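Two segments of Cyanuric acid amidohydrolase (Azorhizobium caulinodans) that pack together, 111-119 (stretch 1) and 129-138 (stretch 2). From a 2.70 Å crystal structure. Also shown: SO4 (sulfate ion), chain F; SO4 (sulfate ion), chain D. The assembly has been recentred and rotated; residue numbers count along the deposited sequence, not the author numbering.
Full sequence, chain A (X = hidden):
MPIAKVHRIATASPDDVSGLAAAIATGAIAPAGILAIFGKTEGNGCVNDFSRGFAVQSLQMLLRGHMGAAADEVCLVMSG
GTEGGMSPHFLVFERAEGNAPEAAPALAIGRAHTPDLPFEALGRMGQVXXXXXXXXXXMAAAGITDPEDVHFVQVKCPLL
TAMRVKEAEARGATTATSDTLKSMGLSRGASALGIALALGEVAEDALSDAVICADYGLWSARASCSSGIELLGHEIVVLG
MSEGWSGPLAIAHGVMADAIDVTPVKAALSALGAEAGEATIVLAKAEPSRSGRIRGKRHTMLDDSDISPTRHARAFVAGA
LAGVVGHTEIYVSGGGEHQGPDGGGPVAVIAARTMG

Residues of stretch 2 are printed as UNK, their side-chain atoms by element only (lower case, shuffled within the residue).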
# COMPACT_ATOMS: atom_id res chain seq x y z
N ARG A 111 23.16 27.07 9.98
CA ARG A 111 21.98 26.40 10.49
C ARG A 111 21.18 27.38 11.31
O ARG A 111 21.72 28.40 11.72
CB ARG A 111 22.35 25.19 11.36
CG ARG A 111 23.36 25.56 12.35
CD ARG A 111 23.42 24.66 13.52
NE ARG A 111 24.52 25.11 14.37
CZ ARG A 111 25.09 24.37 15.31
NH1 ARG A 111 24.66 23.13 15.52
NH2 ARG A 111 26.10 24.87 16.03
N ALA A 112 19.92 27.04 11.59
CA ALA A 112 19.04 27.83 12.44
C ALA A 112 17.84 26.97 12.82
O ALA A 112 17.51 26.02 12.10
CB ALA A 112 18.61 29.10 11.75
N HIS A 113 17.18 27.33 13.92
CA HIS A 113 16.03 26.60 14.47
C HIS A 113 14.89 27.58 14.60
O HIS A 113 15.07 28.79 14.41
CB HIS A 113 16.37 26.01 15.84
CG HIS A 113 17.59 25.16 15.81
ND1 HIS A 113 17.55 23.78 15.92
CD2 HIS A 113 18.89 25.48 15.62
CE1 HIS A 113 18.78 23.30 15.82
NE2 HIS A 113 19.61 24.31 15.64
N THR A 114 13.72 27.08 14.95
CA THR A 114 12.63 27.99 15.22
C THR A 114 11.82 27.51 16.42
O THR A 114 11.93 26.35 16.84
CB THR A 114 11.67 28.16 14.03
OG1 THR A 114 10.78 27.04 13.96
CG2 THR A 114 12.43 28.34 12.74
N PRO A 115 11.03 28.42 17.00
CA PRO A 115 10.16 27.96 18.07
C PRO A 115 9.11 27.06 17.48
O PRO A 115 8.96 27.01 16.24
CB PRO A 115 9.53 29.25 18.59
CG PRO A 115 10.37 30.35 18.03
CD PRO A 115 10.85 29.85 16.72
N ASP A 116 8.33 26.43 18.35
CA ASP A 116 7.23 25.61 17.90
C ASP A 116 6.31 26.44 17.01
O ASP A 116 6.21 27.67 17.15
CB ASP A 116 6.51 25.04 19.10
CG ASP A 116 7.20 23.81 19.66
OD1 ASP A 116 8.35 23.52 19.21
OD2 ASP A 116 6.60 23.13 20.54
N LEU A 117 5.68 25.77 16.06
CA LEU A 117 4.76 26.40 15.13
C LEU A 117 3.32 26.12 15.53
O LEU A 117 2.90 24.95 15.49
CB LEU A 117 4.99 25.86 13.71
CG LEU A 117 3.99 26.30 12.65
CD1 LEU A 117 4.18 27.76 12.33
CD2 LEU A 117 4.09 25.42 11.41
N PRO A 118 2.57 27.18 15.88
CA PRO A 118 1.13 27.09 16.19
C PRO A 118 0.39 26.36 15.07
O PRO A 118 0.63 26.67 13.91
CB PRO A 118 0.68 28.54 16.27
CG PRO A 118 1.94 29.32 16.53
CD PRO A 118 3.04 28.57 15.86
N PHE A 119 -0.45 25.39 15.40
CA PHE A 119 -1.09 24.56 14.38
C PHE A 119 -1.91 25.39 13.39
O PHE A 119 -2.14 24.98 12.25
CB PHE A 119 -1.99 23.52 15.04
CG PHE A 119 -1.24 22.43 15.74
CD1 PHE A 119 0.03 22.07 15.33
CD2 PHE A 119 -1.79 21.80 16.85
CE1 PHE A 119 0.73 21.06 15.98
CE2 PHE A 119 -1.09 20.80 17.53
CZ PHE A 119 0.16 20.44 17.10
N UNK A 129 6.52 33.52 7.52
CA UNK A 129 7.36 34.53 8.16
C UNK A 129 8.34 33.87 9.11
O UNK A 129 9.48 34.31 9.23
c UNK A 129 3.42 38.56 7.23
c UNK A 129 5.67 36.44 7.97
c UNK A 129 6.52 35.56 8.89
c UNK A 129 4.98 37.48 8.82
n UNK A 129 3.66 37.83 8.31
n UNK A 129 2.17 38.80 6.86
n UNK A 129 4.43 39.06 6.50
N UNK A 130 7.89 32.81 9.76
CA UNK A 130 8.73 32.14 10.76
C UNK A 130 9.97 31.57 10.08
O UNK A 130 11.10 31.78 10.53
se UNK A 130 7.75 29.16 13.69
c UNK A 130 8.75 30.41 12.59
c UNK A 130 7.95 31.05 11.49
c UNK A 130 6.35 30.37 14.28
N UNK A 131 9.76 30.87 8.97
CA UNK A 131 10.84 30.23 8.26
C UNK A 131 11.74 31.29 7.62
O UNK A 131 12.97 31.20 7.70
c UNK A 131 11.36 28.81 6.24
c UNK A 131 10.28 29.28 7.18
c UNK A 131 9.60 28.08 7.85
N UNK A 132 11.13 32.33 7.06
CA UNK A 132 11.88 33.41 6.44
C UNK A 132 12.89 34.01 7.40
O UNK A 132 14.05 34.23 7.04
c UNK A 132 10.95 34.47 5.94
N UNK A 133 12.44 34.28 8.63
CA UNK A 133 13.30 34.83 9.67
C UNK A 133 14.43 33.86 9.96
O UNK A 133 15.59 34.28 10.05
c UNK A 133 11.93 36.59 10.97
n UNK A 133 10.04 37.93 11.79
c UNK A 133 12.50 35.15 10.94
c UNK A 133 10.68 36.76 11.88
o UNK A 133 10.29 35.84 12.62
N UNK A 134 14.10 32.59 10.15
CA UNK A 134 15.12 31.57 10.40
C UNK A 134 16.15 31.46 9.27
O UNK A 134 17.37 31.37 9.52
c UNK A 134 14.48 30.24 10.63
N UNK A 135 15.68 31.50 8.02
CA UNK A 135 16.60 31.39 6.89
C UNK A 135 17.56 32.57 6.85
O UNK A 135 18.72 32.41 6.47
c UNK A 135 15.02 30.09 5.52
c UNK A 135 16.87 31.30 4.44
c UNK A 135 15.87 31.33 5.56
N UNK A 136 17.09 33.75 7.26
CA UNK A 136 17.98 34.90 7.32
C UNK A 136 19.07 34.64 8.37
O UNK A 136 20.27 34.84 8.10
c UNK A 136 17.21 36.19 7.60
c UNK A 136 13.20 38.28 6.04
n UNK A 136 12.34 38.60 5.08
n UNK A 136 14.51 38.24 5.78
c UNK A 136 15.54 37.89 6.78
n UNK A 136 12.73 38.00 7.26
c UNK A 136 16.45 36.73 6.38
N UNK A 137 18.68 34.17 9.55
CA UNK A 137 19.62 33.81 10.61
C UNK A 137 20.65 32.79 10.15
O UNK A 137 21.84 33.00 10.33
c UNK A 137 17.74 33.80 14.01
c UNK A 137 15.71 32.41 14.06
c UNK A 137 18.90 33.28 11.84
c UNK A 137 18.38 34.37 12.77
n UNK A 137 16.40 31.41 14.59
n UNK A 137 16.32 33.55 13.77
n UNK A 137 14.42 32.28 13.81
N UNK A 138 20.20 31.70 9.55
CA UNK A 138 21.14 30.69 9.09
C UNK A 138 22.10 31.25 8.04
O UNK A 138 23.29 30.92 8.04
c UNK A 138 20.41 29.50 8.53
S SO4 F . 18.84 29.99 15.90
O1 SO4 F . 18.94 31.36 15.39
O2 SO4 F . 18.60 29.97 17.34
O3 SO4 F . 17.72 29.33 15.25
O4 SO4 F . 20.10 29.28 15.61
S SO4 D . 26.77 28.34 15.00
O1 SO4 D . 26.40 29.09 16.21
O2 SO4 D . 27.34 29.22 13.97
O3 SO4 D . 27.75 27.31 15.37
O4 SO4 D . 25.55 27.74 14.46

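Position 129 carries seven side-chain atoms: three carbons, a nitrogen, and a carbon bearing two further nitrogens. This guanidinium pattern identifies Arg129, whose side chain stays well clear of stretch 1.

Position 130 has four side-chain atoms in an unbranched chain, two carbons, a selenium and a last carbon. Its selenium lies 3.7 Å from Thr114 OG1 and 3.5 Å from Pro115 O, and its terminal carbon is 3.9 Å from Leu117 CD1 and 4.1 Å from Pro118 CD. Selenium settles the identity: this is Met130, present as selenomethionine. With chi1 and chi2 both t, the chain extends from the helix to the loop, and its SE and CE atoms make the closest approaches to the loop.

At position 131, one carbon carries two others, three in all, the branching of Val131; its CA-to-CB bond points away from stretch 1. Position 132 has a single side-chain carbon, out of reach of stretch 1, and is Ala132. Position 133 shows three carbons, the third bearing one oxygen and one nitrogen. Five atoms fit either glutamine or glutamate by count, but the nitrogen makes it an amide, Gln133, which makes no contact.

Position 134 again has one carbon, pointing toward stretch 1 and 3.5 Å from Thr114 CG2. It is Ala134, and its backbone O also lies 3.4 Å from Ala112 CB.

Three carbons branched at the first mark position 135 as Val135, with its CA-to-CB bond pointing away from stretch 1. Position 136 has seven side-chain atoms, three carbons, a nitrogen and a carbon bearing two more nitrogens, and is Arg136, its CA-to-CB bond likewise pointing away from stretch 1 and its side chain without contact.

Position 137 also ends in a carbon bearing two nitrogens, after three carbons and a nitrogen, but here one terminal nitrogen lies 2.9 Å from His113 O. This is Arg137; its NH1 donates a hydrogen bond to that oxygen, and another, 2.7 Å long, to O1 of the chain F sulfate. O3 of the same ion accepts a very short bond of 2.5 Å from His113 N, so the sulfate bridges strand and helix.

Position 138 has one carbon, 3.7 Å from Ala112 CB, and is Ala138. Its CA makes a CA-H...O contact with Arg111 O at 3.5 Å.

The contact therefore changes character along the helix. In the later part of stretch 2, the strand packs closely on Ala134 and Ala138, Ala112 packing against both, while Arg137 NH1 joins helix to strand by its hydrogen bond to His113 O and through the sulfate. Earlier in the stretch the loop is met by Met130, which contributes the largest buried area of any residue here.

Stretch 2 (129-138) RMVAQAVRRA
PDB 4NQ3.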